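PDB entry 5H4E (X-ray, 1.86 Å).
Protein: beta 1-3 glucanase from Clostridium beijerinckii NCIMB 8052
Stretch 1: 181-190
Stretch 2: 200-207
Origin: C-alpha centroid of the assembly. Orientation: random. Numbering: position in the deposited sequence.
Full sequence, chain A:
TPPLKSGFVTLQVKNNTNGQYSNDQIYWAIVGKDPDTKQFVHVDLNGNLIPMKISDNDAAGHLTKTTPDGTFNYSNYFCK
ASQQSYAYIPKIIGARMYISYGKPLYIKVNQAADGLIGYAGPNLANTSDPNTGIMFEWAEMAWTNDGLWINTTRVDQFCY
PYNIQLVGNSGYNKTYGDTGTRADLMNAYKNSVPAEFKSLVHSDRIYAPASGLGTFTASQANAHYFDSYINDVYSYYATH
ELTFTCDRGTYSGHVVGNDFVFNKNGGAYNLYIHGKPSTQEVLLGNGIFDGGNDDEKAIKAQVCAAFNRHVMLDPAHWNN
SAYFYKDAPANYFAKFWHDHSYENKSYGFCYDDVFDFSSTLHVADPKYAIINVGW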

# COMPACT_ATOMS: atom_id res chain seq x y z
N THR A 181 -14.96 -12.01 -6.90
CA THR A 181 -15.06 -11.18 -8.10
C THR A 181 -15.25 -9.70 -7.75
O THR A 181 -15.67 -9.34 -6.65
CB THR A 181 -16.25 -11.60 -9.00
OG1 THR A 181 -17.47 -11.16 -8.40
CG2 THR A 181 -16.28 -13.11 -9.22
N ARG A 182 -14.93 -8.84 -8.72
CA ARG A 182 -15.05 -7.41 -8.53
C ARG A 182 -16.49 -7.00 -8.19
O ARG A 182 -16.72 -6.32 -7.19
CB ARG A 182 -14.57 -6.69 -9.79
CG ARG A 182 -14.49 -5.18 -9.64
CD ARG A 182 -13.95 -4.55 -10.94
NE ARG A 182 -13.90 -3.09 -10.87
CZ ARG A 182 -14.85 -2.27 -11.32
NH1 ARG A 182 -14.68 -0.95 -11.21
NH2 ARG A 182 -15.95 -2.75 -11.89
N ALA A 183 -17.44 -7.44 -9.01
CA ALA A 183 -18.86 -7.13 -8.79
C ALA A 183 -19.31 -7.57 -7.40
O ALA A 183 -19.97 -6.81 -6.69
CB ALA A 183 -19.73 -7.80 -9.85
N ASP A 184 -18.97 -8.79 -7.01
CA ASP A 184 -19.39 -9.28 -5.70
C ASP A 184 -18.75 -8.50 -4.56
O ASP A 184 -19.40 -8.24 -3.56
CB ASP A 184 -19.06 -10.76 -5.52
CG ASP A 184 -19.97 -11.66 -6.33
OD1 ASP A 184 -20.99 -11.17 -6.90
OD2 ASP A 184 -19.67 -12.86 -6.40
N LEU A 185 -17.48 -8.12 -4.72
CA LEU A 185 -16.78 -7.38 -3.66
C LEU A 185 -17.33 -5.96 -3.51
O LEU A 185 -17.55 -5.48 -2.39
CB LEU A 185 -15.27 -7.36 -3.93
CG LEU A 185 -14.54 -8.69 -3.71
CD1 LEU A 185 -13.13 -8.64 -4.33
CD2 LEU A 185 -14.47 -9.02 -2.21
N MET A 186 -17.55 -5.29 -4.64
CA MET A 186 -18.19 -3.98 -4.65
C MET A 186 -19.54 -3.99 -3.94
O MET A 186 -19.82 -3.14 -3.08
CB MET A 186 -18.40 -3.50 -6.09
CG MET A 186 -17.15 -3.30 -6.90
SD MET A 186 -16.26 -1.85 -6.38
CE MET A 186 -15.27 -1.53 -7.83
N ASN A 187 -20.39 -4.93 -4.32
CA ASN A 187 -21.73 -5.03 -3.73
C ASN A 187 -21.67 -5.37 -2.24
O ASN A 187 -22.37 -4.75 -1.43
CB ASN A 187 -22.56 -6.07 -4.47
CG ASN A 187 -22.90 -5.64 -5.90
OD1 ASN A 187 -22.99 -4.45 -6.20
ND2 ASN A 187 -23.09 -6.62 -6.77
N ALA A 188 -20.85 -6.35 -1.88
CA ALA A 188 -20.69 -6.73 -0.48
C ALA A 188 -20.18 -5.57 0.36
O ALA A 188 -20.66 -5.36 1.46
CB ALA A 188 -19.76 -7.91 -0.34
N TYR A 189 -19.21 -4.83 -0.16
CA TYR A 189 -18.68 -3.68 0.57
C TYR A 189 -19.81 -2.71 0.94
O TYR A 189 -19.96 -2.33 2.10
CB TYR A 189 -17.60 -2.94 -0.25
CG TYR A 189 -17.04 -1.72 0.46
CD1 TYR A 189 -17.71 -0.50 0.43
CD2 TYR A 189 -15.85 -1.79 1.18
CE1 TYR A 189 -17.23 0.60 1.08
CE2 TYR A 189 -15.35 -0.68 1.84
CZ TYR A 189 -16.05 0.52 1.79
OH TYR A 189 -15.58 1.63 2.44
N LYS A 190 -20.60 -2.32 -0.06
CA LYS A 190 -21.68 -1.35 0.14
C LYS A 190 -22.65 -1.82 1.24
O LYS A 190 -23.07 -1.03 2.09
CB LYS A 190 -22.41 -1.11 -1.18
CG LYS A 190 -23.53 -0.05 -1.14
CD LYS A 190 -23.04 1.35 -0.69
CE LYS A 190 -22.09 2.02 -1.69
NZ LYS A 190 -22.72 2.48 -2.99
N LEU A 200 -17.48 5.73 -0.12
CA LEU A 200 -16.13 5.54 -0.65
C LEU A 200 -16.20 4.78 -1.97
O LEU A 200 -15.26 4.81 -2.77
CB LEU A 200 -15.25 4.78 0.35
CG LEU A 200 -14.91 5.59 1.61
CD1 LEU A 200 -14.05 4.75 2.60
CD2 LEU A 200 -14.22 6.91 1.26
N VAL A 201 -17.31 4.07 -2.17
CA VAL A 201 -17.55 3.32 -3.40
C VAL A 201 -17.85 4.24 -4.57
O VAL A 201 -18.80 5.02 -4.53
CB VAL A 201 -18.75 2.37 -3.25
CG1 VAL A 201 -19.00 1.61 -4.55
CG2 VAL A 201 -18.53 1.41 -2.12
N HIS A 202 -17.03 4.13 -5.62
CA HIS A 202 -17.35 4.75 -6.90
C HIS A 202 -17.48 3.62 -7.90
O HIS A 202 -17.20 2.47 -7.57
CB HIS A 202 -16.26 5.75 -7.33
CG HIS A 202 -16.19 6.96 -6.44
ND1 HIS A 202 -16.33 8.25 -6.92
CD2 HIS A 202 -16.02 7.07 -5.10
CE1 HIS A 202 -16.23 9.10 -5.91
NE2 HIS A 202 -16.04 8.42 -4.80
N SER A 203 -17.89 3.93 -9.13
CA SER A 203 -18.10 2.88 -10.10
C SER A 203 -16.77 2.24 -10.53
O SER A 203 -16.73 1.05 -10.86
CB SER A 203 -18.87 3.41 -11.32
OG SER A 203 -18.10 4.38 -12.00
N ASP A 204 -15.69 3.02 -10.51
CA ASP A 204 -14.40 2.52 -10.98
C ASP A 204 -13.52 1.92 -9.88
O ASP A 204 -12.77 0.98 -10.14
CB ASP A 204 -13.62 3.64 -11.70
CG ASP A 204 -13.34 4.84 -10.81
OD1 ASP A 204 -14.11 5.08 -9.86
OD2 ASP A 204 -12.34 5.54 -11.08
N ARG A 205 -13.62 2.45 -8.66
CA ARG A 205 -12.84 1.93 -7.54
C ARG A 205 -13.47 2.33 -6.21
O ARG A 205 -14.30 3.24 -6.15
CB ARG A 205 -11.38 2.42 -7.60
CG ARG A 205 -11.18 3.89 -7.18
CD ARG A 205 -9.96 4.52 -7.84
NE ARG A 205 -10.16 4.60 -9.28
CZ ARG A 205 -9.43 3.97 -10.20
NH1 ARG A 205 -9.75 4.10 -11.48
NH2 ARG A 205 -8.38 3.24 -9.84
N ILE A 206 -13.06 1.67 -5.13
CA ILE A 206 -13.40 2.15 -3.79
C ILE A 206 -12.19 2.84 -3.18
O ILE A 206 -11.11 2.25 -3.07
CB ILE A 206 -13.85 1.01 -2.86
CG1 ILE A 206 -15.01 0.22 -3.49
CG2 ILE A 206 -14.26 1.57 -1.48
CD1 ILE A 206 -15.31 -1.10 -2.78
N TYR A 207 -12.36 4.10 -2.79
CA TYR A 207 -11.27 4.86 -2.21
C TYR A 207 -11.05 4.48 -0.77
O TYR A 207 -12.00 4.30 -0.02
CB TYR A 207 -11.54 6.37 -2.32
CG TYR A 207 -11.51 6.81 -3.77
CD1 TYR A 207 -10.30 7.05 -4.40
CD2 TYR A 207 -12.68 6.94 -4.50
CE1 TYR A 207 -10.25 7.42 -5.73
CE2 TYR A 207 -12.64 7.30 -5.85
CZ TYR A 207 -11.43 7.55 -6.44
OH TYR A 207 -11.37 7.92 -7.77
O HOH W 1 -18.02 -0.89 -12.78
O HOH W 2 -21.59 4.81 -4.18

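What does the start of the second stretch offer the helix? The CA-to-CB bond of Leu200 runs sideways to the helix, yet its CD1 methyl comes 3.5 Å from OH of Tyr189, a van der Waals contact at the hydroxyl end of the ring. Val201 points toward the helix and does more: its CG2 sits 3.3 Å from CD1 of Tyr189 and 3.6 Å from CE of Lys190, so a compact branched side chain meets both the aromatic ring and the aliphatic part of the lysine. Lys190 curls through three p rotamers, and a water joins its NZ to O of Val201, at 2.8 Å from each, leaving the amine polar company at the exposed margin.

How do residues whose CA-to-CB bonds point away still hold on? His202, Ser203 and Asp204 all turn their CB atoms from the helix and present backbone instead. Arg182, extended through three t rotamers, reaches the last two: its NH1 donates hydrogen bonds to O of Ser203 and to O of Asp204, both 2.9 Å long and near the guanidinium plane. A water accepts from Arg182 NH2 (2.9 Å) and donates to Ser203 O (3.0 Å).

What keeps this turn in shape? His202 N donates a hydrogen bond to Arg205 O at 2.9 Å, closing the loop, while Asp204 OD2 forms a salt bridge with Arg205 NE at 3.0 Å. Met186 lays its flexible, apolar end beside the turn, with CE 4.2 Å from CA of Arg205.

Where does the apolar packing close? Ile206, buried and pointing toward the helix, fits between Met186 and Tyr189. Its CG1 lies 3.8 Å from SD of Met186, and its CD1 lies 3.7 Å from CG of Tyr189, over a ring face. CG2 of Ile206 also makes a CH-pi contact, 4.1 Å from the centroid of the Tyr189 ring, so both branches of the isoleucine use the broad aromatic surface.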